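Local coordinates for protein SAM-dependent O-methyltransferase (Thermotoga maritima, PDB 1O54) that probably transfers a methyl group from S-adenosyl-L-methionine to N1 of adenosine 58 in tRNA, working as a homotetramer built as a dimer of dimers, at residues A[19-22]-A[23-26]; A[79-82]-A[83-86]; A[152-155]-A[156-160]; A[258-261]-A[262-265]. All coordinates share one frame; numbering follows the deposited sequence.

Interaction 1: residues A[19-22]-A[23-26]; sequences TLKP and GDRV
Asp-24 offers its carboxylate to Lys-21 in two ways, one at the syn lone pair of an oxygen and one from above the plane. Lys-21 NZ takes the syn lone pair of Asp-24 OD2 at 2.8 Å, forming a salt bridge, and it also makes a weak bond to Asp-24 OD1. Over the plane comes the backbone: Lys-21 N donates to Asp-24 OD2 at 3.0 Å from 57° above the carboxylate. The other oxygen, Asp-24 OD1, accepts from a water at 2.8 Å, and the same water donates to Pro-22 O. The ammonium gets there because Lys-21 CG stands between the backbone N and the carbonyl carbon (chi1 61°), and further bends at chi2 and chi4 turn the chain back to the carboxylate.

The backbone forms a type II beta turn from Lys-21 to Asp-24, closed by the bond from Asp-24 N to Lys-21 O (2.9 Å, N-H...O angle 160°); the side-chain bonds reinforce it. Pro-22 and Gly-23 fill its corners. Gly-23 has a positive phi, and a CB on it would stand only 2.6 Å from Pro-22 O, a clash. Beyond the turn, Leu-20 CD2 packs on Val-26 CG1 at 3.7 Å, the two side chains crossing at about a right angle. Gly-23 and Asp-24 share backbone bonds with Leu-40, just past strand 35-39, and Val-26 of strand 25-30 pairs with Val-38 of strand 35-39 in the small antiparallel sheet.

With two firm donors on Asp-24 OD2 and a positive charge beside it, the carboxylate is probably stabilised in its ionised form, and the turn is held by side chain and backbone alike.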
ATOM      1  N   THR A  19     -31.667 -25.167  -6.246  1.00 28.99           N
ATOM      2  CA  THR A  19     -32.894 -25.030  -7.044  1.00 28.88           C
ATOM      3  C   THR A  19     -33.625 -23.724  -6.717  1.00 29.54           C
ATOM      4  O   THR A  19     -33.797 -23.402  -5.541  1.00 29.36           O
ATOM      5  CB  THR A  19     -33.798 -26.224  -6.755  1.00 28.66           C
ATOM      6  OG1 THR A  19     -33.145 -27.422  -7.194  1.00 27.57           O
ATOM      7  CG2 THR A  19     -35.098 -26.150  -7.575  1.00 29.37           C
ATOM      8  N   LEU A  20     -34.023 -22.962  -7.735  1.00 29.86           N
ATOM      9  CA  LEU A  20     -34.634 -21.654  -7.493  1.00 31.28           C
ATOM     10  C   LEU A  20     -36.116 -21.824  -7.219  1.00 31.46           C
ATOM     11  O   LEU A  20     -36.837 -22.480  -7.980  1.00 31.40           O
ATOM     12  CB  LEU A  20     -34.446 -20.724  -8.688  1.00 31.98           C
ATOM     13  CG  LEU A  20     -32.983 -20.558  -9.112  1.00 33.95           C
ATOM     14  CD1 LEU A  20     -32.938 -19.858 -10.429  1.00 38.48           C
ATOM     15  CD2 LEU A  20     -32.200 -19.815  -8.061  1.00 37.10           C
ATOM     16  N   LYS A  21     -36.565 -21.261  -6.106  1.00 31.33           N
ATOM     17  CA  LYS A  21     -37.982 -21.290  -5.778  1.00 32.22           C
ATOM     18  C   LYS A  21     -38.458 -19.963  -5.197  1.00 31.43           C
ATOM     19  O   LYS A  21     -37.642 -19.099  -4.838  1.00 30.20           O
ATOM     20  CB  LYS A  21     -38.291 -22.452  -4.843  1.00 33.04           C
ATOM     21  CG  LYS A  21     -37.598 -22.415  -3.549  1.00 35.96           C
ATOM     22  CD  LYS A  21     -37.063 -23.792  -3.180  1.00 38.80           C
ATOM     23  CE  LYS A  21     -36.153 -23.703  -1.952  1.00 40.62           C
ATOM     24  NZ  LYS A  21     -34.751 -23.199  -2.257  1.00 39.94           N
ATOM     25  N   PRO A  22     -39.771 -19.776  -5.172  1.00 31.19           N
ATOM     26  CA  PRO A  22     -40.354 -18.587  -4.567  1.00 31.61           C
ATOM     27  C   PRO A  22     -39.732 -18.276  -3.215  1.00 31.90           C
ATOM     28  O   PRO A  22     -39.598 -19.146  -2.354  1.00 30.86           O
ATOM     29  CB  PRO A  22     -41.832 -18.945  -4.476  1.00 31.80           C
ATOM     30  CG  PRO A  22     -42.055 -19.775  -5.692  1.00 31.28           C
ATOM     31  CD  PRO A  22     -40.813 -20.630  -5.794  1.00 30.98           C
ATOM     32  N   GLY A  23     -39.306 -17.021  -3.077  1.00 32.60           N
ATOM     33  CA  GLY A  23     -38.739 -16.524  -1.843  1.00 33.13           C
ATOM     34  C   GLY A  23     -37.240 -16.651  -1.776  1.00 33.18           C
ATOM     35  O   GLY A  23     -36.628 -16.125  -0.857  1.00 34.71           O
ATOM     36  N   ASP A  24     -36.622 -17.349  -2.729  1.00 32.84           N
ATOM     37  CA  ASP A  24     -35.159 -17.443  -2.748  1.00 32.47           C
ATOM     38  C   ASP A  24     -34.543 -16.111  -3.175  1.00 31.90           C
ATOM     39  O   ASP A  24     -35.126 -15.369  -3.925  1.00 31.94           O
ATOM     40  CB  ASP A  24     -34.687 -18.526  -3.733  1.00 32.69           C
ATOM     41  CG  ASP A  24     -34.820 -19.948  -3.181  1.00 34.71           C
ATOM     42  OD1 ASP A  24     -35.137 -20.138  -1.985  1.00 36.33           O
ATOM     43  OD2 ASP A  24     -34.595 -20.950  -3.915  1.00 34.81           O
ATOM     44  N   ARG A  25     -33.344 -15.831  -2.694  1.00 31.38           N
ATOM     45  CA  ARG A  25     -32.577 -14.686  -3.192  1.00 31.88           C
ATOM     46  C   ARG A  25     -31.747 -15.086  -4.418  1.00 29.89           C
ATOM     47  O   ARG A  25     -31.151 -16.150  -4.452  1.00 29.27           O
ATOM     48  CB  ARG A  25     -31.667 -14.162  -2.082  1.00 33.24           C
ATOM     49  CG  ARG A  25     -32.437 -13.915  -0.787  1.00 38.46           C
ATOM     50  CD  ARG A  25     -31.880 -12.815   0.081  1.00 43.88           C
ATOM     51  NE  ARG A  25     -31.750 -11.554  -0.661  1.00 47.47           N
ATOM     52  CZ  ARG A  25     -31.373 -10.409  -0.102  1.00 50.93           C
ATOM     53  NH1 ARG A  25     -31.109 -10.350   1.206  1.00 51.75           N
ATOM     54  NH2 ARG A  25     -31.255  -9.317  -0.845  1.00 51.94           N
ATOM     55  N   VAL A  26     -31.754 -14.251  -5.440  1.00 28.95           N
ATOM     56  CA  VAL A  26     -30.929 -14.471  -6.615  1.00 30.07           C
ATOM     57  C   VAL A  26     -30.153 -13.213  -6.899  1.00 29.49           C
ATOM     58  O   VAL A  26     -30.571 -12.097  -6.534  1.00 29.53           O
ATOM     59  CB  VAL A  26     -31.763 -14.793  -7.886  1.00 30.39           C
ATOM     60  CG1 VAL A  26     -32.423 -16.118  -7.738  1.00 33.60           C
ATOM     61  CG2 VAL A  26     -32.762 -13.722  -8.145  1.00 32.02           C
TER
HETATM   62  O   HOH W   1     -37.551 -20.052  -0.493  1.00 43.87           O

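Interaction 2: residues A[79-82]-A[83-86]; sequences IPSL and IDEI
Ser-81 and Asp-84 form a capping box, a reciprocal pair of side-chain-to-backbone bonds at the N-terminus of helix 82-87, just after strand 74-78. In one half, Asp-84 N donates to Ser-81 OG at 3.0 Å, with an N-H...O angle of 166°. In the other, Ser-81 N donates to Asp-84 OD2 at 2.9 Å in an almost straight bond (177°), meeting the carboxylate on its anti side but tilted from its plane. Ser-81 OG can receive its bond because it stands between its own backbone N and carbonyl carbon (chi1 61°). Regular helical bonding follows, from Glu-85 N to Ser-81 O (3.0 Å) and from Ile-86 N to Leu-82 O (2.8 Å). On the apolar side Leu-82 CG rests against Ile-86 CD1 at 3.7 Å.

The cap also borders a subunit interface: Asp-84 OD1 forms a salt bridge with Arg-233 of a second subunit, whose Asp-109 accepts from Leu-82 N. Were Asp-84 an alanine, Ser-81 N and that arginine would probably lose their carboxylate partner, and cap and interface would both be weakened. The aspartate's charge lies at the helix N-terminus, where the helix dipole would be expected to stabilise it.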
ATOM      1  N   ILE A  79     -26.460 -17.428  -7.537  1.00 27.99           N
ATOM      2  CA  ILE A  79     -26.834 -17.540  -6.153  1.00 29.49           C
ATOM      3  C   ILE A  79     -25.890 -16.560  -5.450  1.00 28.53           C
ATOM      4  O   ILE A  79     -24.683 -16.678  -5.562  1.00 28.53           O
ATOM      5  CB  ILE A  79     -26.604 -18.956  -5.599  1.00 30.81           C
ATOM      6  CG1 ILE A  79     -27.462 -20.001  -6.342  1.00 34.37           C
ATOM      7  CG2 ILE A  79     -26.936 -18.980  -4.108  1.00 32.11           C
ATOM      8  CD1 ILE A  79     -28.916 -19.722  -6.361  1.00 35.37           C
ATOM      9  N   PRO A  80     -26.418 -15.588  -4.740  1.00 28.80           N
ATOM     10  CA  PRO A  80     -25.549 -14.636  -4.037  1.00 27.79           C
ATOM     11  C   PRO A  80     -24.696 -15.302  -2.973  1.00 27.05           C
ATOM     12  O   PRO A  80     -25.140 -16.239  -2.281  1.00 27.32           O
ATOM     13  CB  PRO A  80     -26.526 -13.655  -3.364  1.00 29.38           C
ATOM     14  CG  PRO A  80     -27.859 -14.122  -3.645  1.00 31.27           C
ATOM     15  CD  PRO A  80     -27.828 -15.355  -4.482  1.00 29.44           C
ATOM     16  N   SER A  81     -23.486 -14.802  -2.855  1.00 25.69           N
ATOM     17  CA  SER A  81     -22.589 -15.212  -1.765  1.00 25.40           C
ATOM     18  C   SER A  81     -22.912 -14.363  -0.539  1.00 24.41           C
ATOM     19  O   SER A  81     -23.613 -13.350  -0.612  1.00 24.95           O
ATOM     20  CB  SER A  81     -21.121 -15.016  -2.148  1.00 25.69           C
ATOM     21  OG  SER A  81     -20.855 -13.647  -2.427  1.00 25.51           O
ATOM     22  N   LEU A  82     -22.334 -14.754   0.589  1.00 23.78           N
ATOM     23  CA  LEU A  82     -22.431 -13.941   1.776  1.00 24.08           C
ATOM     24  C   LEU A  82     -21.820 -12.578   1.515  1.00 23.63           C
ATOM     25  O   LEU A  82     -22.399 -11.590   1.884  1.00 23.44           O
ATOM     26  CB  LEU A  82     -21.772 -14.668   2.929  1.00 25.06           C
ATOM     27  CG  LEU A  82     -21.778 -13.913   4.251  1.00 25.31           C
ATOM     28  CD1 LEU A  82     -23.179 -13.567   4.673  1.00 24.95           C
ATOM     29  CD2 LEU A  82     -21.075 -14.706   5.328  1.00 26.21           C
ATOM     30  N   ILE A  83     -20.679 -12.526   0.834  1.00 24.42           N
ATOM     31  CA  ILE A  83     -20.098 -11.212   0.461  1.00 25.80           C
ATOM     32  C   ILE A  83     -21.078 -10.380  -0.333  1.00 25.76           C
ATOM     33  O   ILE A  83     -21.330  -9.181  -0.030  1.00 25.66           O
ATOM     34  CB  ILE A  83     -18.796 -11.383  -0.337  1.00 26.51           C
ATOM     35  CG1 ILE A  83     -17.663 -11.845   0.573  1.00 28.36           C
ATOM     36  CG2 ILE A  83     -18.395 -10.046  -0.998  1.00 27.77           C
ATOM     37  CD1 ILE A  83     -16.329 -12.178  -0.143  1.00 29.71           C
ATOM     38  N   ASP A  84     -21.701 -10.999  -1.339  1.00 25.43           N
ATOM     39  CA  ASP A  84     -22.720 -10.284  -2.105  1.00 27.38           C
ATOM     40  C   ASP A  84     -23.802  -9.699  -1.220  1.00 27.43           C
ATOM     41  O   ASP A  84     -24.190  -8.530  -1.403  1.00 27.56           O
ATOM     42  CB  ASP A  84     -23.403 -11.157  -3.157  1.00 27.55           C
ATOM     43  CG  ASP A  84     -22.459 -11.654  -4.228  1.00 30.62           C
ATOM     44  OD1 ASP A  84     -21.491 -10.934  -4.611  1.00 33.64           O
ATOM     45  OD2 ASP A  84     -22.626 -12.776  -4.760  1.00 31.49           O
ATOM     46  N   GLU A  85     -24.297 -10.497  -0.274  1.00 27.58           N
ATOM     47  CA  GLU A  85     -25.326 -10.039   0.662  1.00 28.27           C
ATOM     48  C   GLU A  85     -24.838  -8.904   1.555  1.00 29.33           C
ATOM     49  O   GLU A  85     -25.557  -7.933   1.736  1.00 31.02           O
ATOM     50  CB  GLU A  85     -25.838 -11.173   1.539  1.00 28.83           C
ATOM     51  CG  GLU A  85     -26.624 -12.237   0.767  1.00 30.86           C
ATOM     52  CD  GLU A  85     -28.068 -11.862   0.488  1.00 35.61           C
ATOM     53  OE1 GLU A  85     -28.524 -10.783   0.904  1.00 38.86           O
ATOM     54  OE2 GLU A  85     -28.774 -12.661  -0.173  1.00 39.41           O
ATOM     55  N   ILE A  86     -23.636  -9.034   2.086  1.00 29.46           N
ATOM     56  CA  ILE A  86     -23.051  -8.000   2.948  1.00 31.40           C
ATOM     57  C   ILE A  86     -22.865  -6.707   2.173  1.00 33.37           C
ATOM     58  O   ILE A  86     -23.224  -5.625   2.664  1.00 33.87           O
ATOM     59  CB  ILE A  86     -21.764  -8.503   3.537  1.00 31.42           C
ATOM     60  CG1 ILE A  86     -22.060  -9.522   4.631  1.00 31.86           C
ATOM     61  CG2 ILE A  86     -20.886  -7.355   4.113  1.00 31.93           C
ATOM     62  CD1 ILE A  86     -20.904 -10.347   4.981  1.00 31.52           C
TER

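Interaction 3: residues A[152-155]-A[156-160]; sequences LAES and NLTKW
Leu-152 and Asn-156 meet on the tightly packed flank of helix 147-159, one turn apart, with Leu-152 CD1 against Asn-156 ND2 at 3.6 Å and the side chains slanting across each other. The backbone beneath is regular: Asn-156 N donates to Leu-152 O (2.8 Å) at an N-H...O angle of 176°. Asn-156 ND2 is bound to Ser-123 O, tying the helix to the loop before helix 125-134. Leu-157, also buried, lays its side chain along Ala-153 O and packs on Cys-127, Ala-128 and Val-166, as a helix of a beta-alpha-beta unit does against its neighbours.

The solvent side is looser and more polar. Thr-158 OG1 bonds back to Glu-154 O at 2.8 Å; that oxygen also accepts from Thr-158 N at 3.0 Å, the two donors approaching from opposite faces of the carbonyl plane. With its chain extended beyond CG, Lys-159 runs past Ser-155 and brings CE within 3.6 Å of Ser-155 OG. A water bridges the two flanks, donating to Asn-156 OD1 (2.8 Å), accepting from Lys-159 NZ and bonding to Ser-155 OG.

A leucine replacing Asn-156 would probably leave Ser-123 O without this amide donor and cost the water an acceptor. The amide thus works at both ends, donating inward to the protein and accepting from a water held by a lysine, whose charge would be expected to polarise that water.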
ATOM      1  N   LEU A 152     -32.764  -6.374  12.893  1.00 25.19           N
ATOM      2  CA  LEU A 152     -32.137  -6.436  11.546  1.00 25.73           C
ATOM      3  C   LEU A 152     -31.192  -7.629  11.391  1.00 25.25           C
ATOM      4  O   LEU A 152     -31.254  -8.408  10.433  1.00 25.36           O
ATOM      5  CB  LEU A 152     -31.374  -5.140  11.256  1.00 26.58           C
ATOM      6  CG  LEU A 152     -30.612  -5.043   9.920  1.00 28.73           C
ATOM      7  CD1 LEU A 152     -31.499  -5.366   8.716  1.00 31.19           C
ATOM      8  CD2 LEU A 152     -29.977  -3.672   9.779  1.00 30.33           C
ATOM      9  N   ALA A 153     -30.322  -7.794  12.369  1.00 25.29           N
ATOM     10  CA  ALA A 153     -29.437  -8.936  12.384  1.00 24.46           C
ATOM     11  C   ALA A 153     -30.172 -10.261  12.425  1.00 24.24           C
ATOM     12  O   ALA A 153     -29.804 -11.212  11.740  1.00 23.72           O
ATOM     13  CB  ALA A 153     -28.491  -8.800  13.541  1.00 25.38           C
ATOM     14  N   GLU A 154     -31.229 -10.357  13.227  1.00 23.93           N
ATOM     15  CA  GLU A 154     -32.002 -11.567  13.283  1.00 24.81           C
ATOM     16  C   GLU A 154     -32.545 -11.855  11.872  1.00 25.54           C
ATOM     17  O   GLU A 154     -32.461 -12.985  11.391  1.00 25.63           O
ATOM     18  CB  GLU A 154     -33.137 -11.427  14.304  1.00 25.19           C
ATOM     19  CG  GLU A 154     -34.010 -12.636  14.401  1.00 27.19           C
ATOM     20  CD  GLU A 154     -35.201 -12.402  15.322  1.00 30.62           C
ATOM     21  OE1 GLU A 154     -35.804 -11.301  15.310  1.00 33.72           O
ATOM     22  OE2 GLU A 154     -35.538 -13.341  16.009  1.00 35.77           O
ATOM     23  N   SER A 155     -33.087 -10.832  11.225  1.00 26.97           N
ATOM     24  CA  SER A 155     -33.681 -10.998   9.877  1.00 27.54           C
ATOM     25  C   SER A 155     -32.620 -11.440   8.857  1.00 27.28           C
ATOM     26  O   SER A 155     -32.797 -12.439   8.155  1.00 27.27           O
ATOM     27  CB  SER A 155     -34.313  -9.695   9.393  1.00 28.68           C
ATOM     28  OG  SER A 155     -34.845  -9.878   8.069  1.00 31.65           O
ATOM     29  N   ASN A 156     -31.503 -10.724   8.835  1.00 27.79           N
ATOM     30  CA  ASN A 156     -30.379 -11.072   7.934  1.00 27.55           C
ATOM     31  C   ASN A 156     -29.843 -12.468   8.173  1.00 27.46           C
ATOM     32  O   ASN A 156     -29.730 -13.266   7.239  1.00 27.38           O
ATOM     33  CB  ASN A 156     -29.258 -10.044   8.064  1.00 28.92           C
ATOM     34  CG  ASN A 156     -29.578  -8.712   7.413  1.00 30.38           C
ATOM     35  OD1 ASN A 156     -30.446  -8.620   6.530  1.00 31.57           O
ATOM     36  ND2 ASN A 156     -28.891  -7.660   7.854  1.00 30.10           N
ATOM     37  N   LEU A 157     -29.478 -12.788   9.430  1.00 25.91           N
ATOM     38  CA  LEU A 157     -28.971 -14.110   9.757  1.00 25.92           C
ATOM     39  C   LEU A 157     -29.950 -15.219   9.394  1.00 26.44           C
ATOM     40  O   LEU A 157     -29.536 -16.286   9.013  1.00 26.30           O
ATOM     41  CB  LEU A 157     -28.541 -14.217  11.229  1.00 26.02           C
ATOM     42  CG  LEU A 157     -27.322 -13.347  11.545  1.00 25.57           C
ATOM     43  CD1 LEU A 157     -27.261 -13.084  13.052  1.00 27.19           C
ATOM     44  CD2 LEU A 157     -25.996 -13.946  11.099  1.00 26.84           C
ATOM     45  N   THR A 158     -31.246 -14.967   9.532  1.00 27.18           N
ATOM     46  CA  THR A 158     -32.253 -15.966   9.150  1.00 28.42           C
ATOM     47  C   THR A 158     -32.228 -16.218   7.617  1.00 29.87           C
ATOM     48  O   THR A 158     -32.143 -17.373   7.154  1.00 29.90           O
ATOM     49  CB  THR A 158     -33.638 -15.505   9.637  1.00 29.22           C
ATOM     50  OG1 THR A 158     -33.650 -15.459  11.081  1.00 27.44           O
ATOM     51  CG2 THR A 158     -34.704 -16.502   9.258  1.00 31.28           C
ATOM     52  N   LYS A 159     -32.254 -15.127   6.863  1.00 31.28           N
ATOM     53  CA  LYS A 159     -32.172 -15.154   5.399  1.00 33.03           C
ATOM     54  C   LYS A 159     -30.889 -15.861   4.946  1.00 32.82           C
ATOM     55  O   LYS A 159     -30.899 -16.549   3.936  1.00 33.35           O
ATOM     56  CB  LYS A 159     -32.193 -13.735   4.814  1.00 33.33           C
ATOM     57  CG  LYS A 159     -33.487 -12.952   4.946  1.00 38.18           C
ATOM     58  CD  LYS A 159     -33.307 -11.519   4.401  1.00 42.57           C
ATOM     59  CE  LYS A 159     -34.581 -10.659   4.543  1.00 45.36           C
ATOM     60  NZ  LYS A 159     -34.343  -9.214   4.198  1.00 46.41           N
ATOM     61  N   TRP A 160     -29.797 -15.710   5.711  1.00 31.45           N
ATOM     62  CA  TRP A 160     -28.492 -16.214   5.307  1.00 31.18           C
ATOM     63  C   TRP A 160     -28.228 -17.624   5.825  1.00 31.47           C
ATOM     64  O   TRP A 160     -27.127 -18.148   5.634  1.00 32.65           O
ATOM     65  CB  TRP A 160     -27.350 -15.267   5.733  1.00 30.56           C
ATOM     66  CG  TRP A 160     -27.458 -13.883   5.206  1.00 28.80           C
ATOM     67  CD1 TRP A 160     -28.179 -13.456   4.105  1.00 28.77           C
ATOM     68  CD2 TRP A 160     -26.861 -12.715   5.761  1.00 27.70           C
ATOM     69  NE1 TRP A 160     -28.066 -12.097   3.960  1.00 28.59           N
ATOM     70  CE2 TRP A 160     -27.259 -11.612   4.967  1.00 28.87           C
ATOM     71  CE3 TRP A 160     -26.035 -12.474   6.877  1.00 27.55           C
ATOM     72  CZ2 TRP A 160     -26.858 -10.304   5.236  1.00 26.89           C
ATOM     73  CZ3 TRP A 160     -25.638 -11.161   7.145  1.00 25.38           C
ATOM     74  CH2 TRP A 160     -26.041 -10.100   6.326  1.00 28.71           C
TER
HETATM   75  O   HOH W   2     -33.177  -8.284   6.571  1.00 42.48           O

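Interaction 4: residues A[258-261]-A[262-265]; sequences VAHT and AYMI
The aromatic contact pairs His-260 with Tyr-263. His-260 CE1 lies over one face of the tyrosine ring, displaced toward its rim, and comes within 3.3 Å of Tyr-263 CE1. The rings are oblique, with centroids 4.8 Å apart and planes at 50°, so this is neither a stack nor an edge-to-face pair. The imidazole reaches forward because His-260 CG is anti to the backbone N (chi1 -179°), while Tyr-263 CG lies beside its own N (chi1 -62°), and the two side chains cross at about a right angle. Pro-253 of a third subunit packs against both residues. Ala-262 N lies over one face of the imidazole, offset toward the rim and 3.8 Å from His-260 CE1; the contact buries it, and it has no clear hydrogen-bond partner in the model.

Residues 259-262 link strand 252-258 to strand 263-269, which runs antiparallel between strands 207-213 and 234-245; such a reversed final strand, inserted into an otherwise largely parallel sheet, marks class I methyltransferases. Backbone bonds join Tyr-263 to Cys-213 and Ile-265 to Thr-211.

Hydrogen bonds hold the surroundings in place. His-260 NE2 is hydrogen-bonded to Pro-214 O, which holds the imidazole in its rotation. Thr-261 OG1 bonds to Asp-100 and Lys-99 at the start of helix 98-107, and Ala-262 also packs on Asp-100.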
ATOM      1  N   VAL A 258     -10.297   1.637  -2.233  1.00 50.77           N
ATOM      2  CA  VAL A 258     -10.574   2.004  -0.829  1.00 49.93           C
ATOM      3  C   VAL A 258      -9.256   2.191  -0.110  1.00 48.77           C
ATOM      4  O   VAL A 258      -8.394   1.318  -0.184  1.00 49.03           O
ATOM      5  CB  VAL A 258     -11.384   0.931  -0.089  1.00 50.08           C
ATOM      6  CG1 VAL A 258     -11.471   1.240   1.432  1.00 51.13           C
ATOM      7  CG2 VAL A 258     -12.780   0.811  -0.707  1.00 50.25           C
ATOM      8  N   ALA A 259      -9.107   3.318   0.590  1.00 46.92           N
ATOM      9  CA  ALA A 259      -7.858   3.637   1.292  1.00 45.66           C
ATOM     10  C   ALA A 259      -7.869   3.158   2.733  1.00 44.84           C
ATOM     11  O   ALA A 259      -6.784   3.055   3.317  1.00 44.83           O
ATOM     12  CB  ALA A 259      -7.586   5.132   1.278  1.00 45.77           C
ATOM     13  N   HIS A 260      -9.063   2.907   3.309  1.00 42.61           N
ATOM     14  CA  HIS A 260      -9.184   2.562   4.747  1.00 40.47           C
ATOM     15  C   HIS A 260     -10.569   2.039   5.185  1.00 39.45           C
ATOM     16  O   HIS A 260     -11.592   2.623   4.868  1.00 40.57           O
ATOM     17  CB  HIS A 260      -8.836   3.806   5.572  1.00 40.27           C
ATOM     18  CG  HIS A 260      -8.896   3.610   7.048  1.00 37.18           C
ATOM     19  ND1 HIS A 260      -7.989   2.829   7.730  1.00 35.87           N
ATOM     20  CD2 HIS A 260      -9.701   4.167   7.988  1.00 35.84           C
ATOM     21  CE1 HIS A 260      -8.260   2.880   9.023  1.00 34.65           C
ATOM     22  NE2 HIS A 260      -9.294   3.687   9.207  1.00 34.88           N
ATOM     23  N   THR A 261     -10.590   0.935   5.929  1.00 37.84           N
ATOM     24  CA  THR A 261     -11.796   0.482   6.609  1.00 36.05           C
ATOM     25  C   THR A 261     -11.602   0.624   8.130  1.00 35.34           C
ATOM     26  O   THR A 261     -12.298   1.439   8.785  1.00 36.79           O
ATOM     27  CB  THR A 261     -12.107  -0.975   6.265  1.00 36.57           C
ATOM     28  OG1 THR A 261     -10.929  -1.790   6.377  1.00 32.91           O
ATOM     29  CG2 THR A 261     -12.532  -1.090   4.828  1.00 37.57           C
ATOM     30  N   ALA A 262     -10.606  -0.091   8.659  1.00 32.01           N
ATOM     31  CA  ALA A 262     -10.409  -0.174  10.101  1.00 30.11           C
ATOM     32  C   ALA A 262      -9.010  -0.669  10.493  1.00 27.44           C
ATOM     33  O   ALA A 262      -8.421  -1.493   9.806  1.00 27.77           O
ATOM     34  CB  ALA A 262     -11.472  -1.120  10.710  1.00 31.86           C
ATOM     35  N   TYR A 263      -8.507  -0.175  11.625  1.00 23.58           N
ATOM     36  CA  TYR A 263      -7.340  -0.741  12.296  1.00 22.49           C
ATOM     37  C   TYR A 263      -7.861  -1.929  13.088  1.00 22.52           C
ATOM     38  O   TYR A 263      -8.875  -1.811  13.752  1.00 23.39           O
ATOM     39  CB  TYR A 263      -6.691   0.268  13.224  1.00 21.95           C
ATOM     40  CG  TYR A 263      -6.186   1.481  12.459  1.00 20.89           C
ATOM     41  CD1 TYR A 263      -6.914   2.647  12.391  1.00 22.44           C
ATOM     42  CD2 TYR A 263      -4.998   1.405  11.733  1.00 24.66           C
ATOM     43  CE1 TYR A 263      -6.445   3.741  11.675  1.00 23.44           C
ATOM     44  CE2 TYR A 263      -4.528   2.501  10.994  1.00 25.53           C
ATOM     45  CZ  TYR A 263      -5.252   3.654  10.986  1.00 23.11           C
ATOM     46  OH  TYR A 263      -4.826   4.777  10.286  1.00 24.38           O
ATOM     47  N   MET A 264      -7.195  -3.066  12.965  1.00 21.15           N
ATOM     48  CA  MET A 264      -7.575  -4.271  13.673  1.00 21.92           C
ATOM     49  C   MET A 264      -6.594  -4.551  14.795  1.00 23.71           C
ATOM     50  O   MET A 264      -5.379  -4.608  14.545  1.00 24.48           O
ATOM     51  CB  MET A 264      -7.560  -5.437  12.712  1.00 22.57           C
ATOM     52  CG  MET A 264      -8.521  -5.244  11.568  1.00 23.98           C
ATOM     53  SD  MET A 264      -8.419  -6.483  10.254  1.00 26.25           S
ATOM     54  CE  MET A 264      -6.925  -5.936   9.343  1.00 26.29           C
ATOM     55  N   ILE A 265      -7.103  -4.772  15.999  1.00 22.48           N
ATOM     56  CA  ILE A 265      -6.259  -5.014  17.157  1.00 22.15           C
ATOM     57  C   ILE A 265      -6.570  -6.370  17.723  1.00 22.69           C
ATOM     58  O   ILE A 265      -7.740  -6.685  17.909  1.00 23.15           O
ATOM     59  CB  ILE A 265      -6.501  -3.943  18.238  1.00 22.44           C
ATOM     60  CG1 ILE A 265      -6.308  -2.504  17.681  1.00 23.65           C
ATOM     61  CG2 ILE A 265      -5.584  -4.170  19.420  1.00 23.63           C
ATOM     62  CD1 ILE A 265      -6.800  -1.426  18.610  1.00 26.27           C
TER

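Interactions 1, 2 and 3 form a connected group, whereas interaction 4 stands apart, its centre about 35 Å from that of interaction 1 and its nearest atoms about 10 Å from those of interaction 2. A salt bridge from Arg-25 NH1 to Glu-85 OE1 (2.6 Å) joins interactions 1 and 2, linking the N-terminal sheet to helix 82-87. Leu-82 CD1 then packs on Trp-160 CE3 (3.8 Å), coupling interaction 2 to the end of helix 147-159. Relative to the predicted S-adenosyl-L-methionine site, the Ala-153 side chain lies about 6 Å from that of Glu-144, and those of Ala-262 and Ile-86 lie about 7 Å and 11 Å from that of Asp-188.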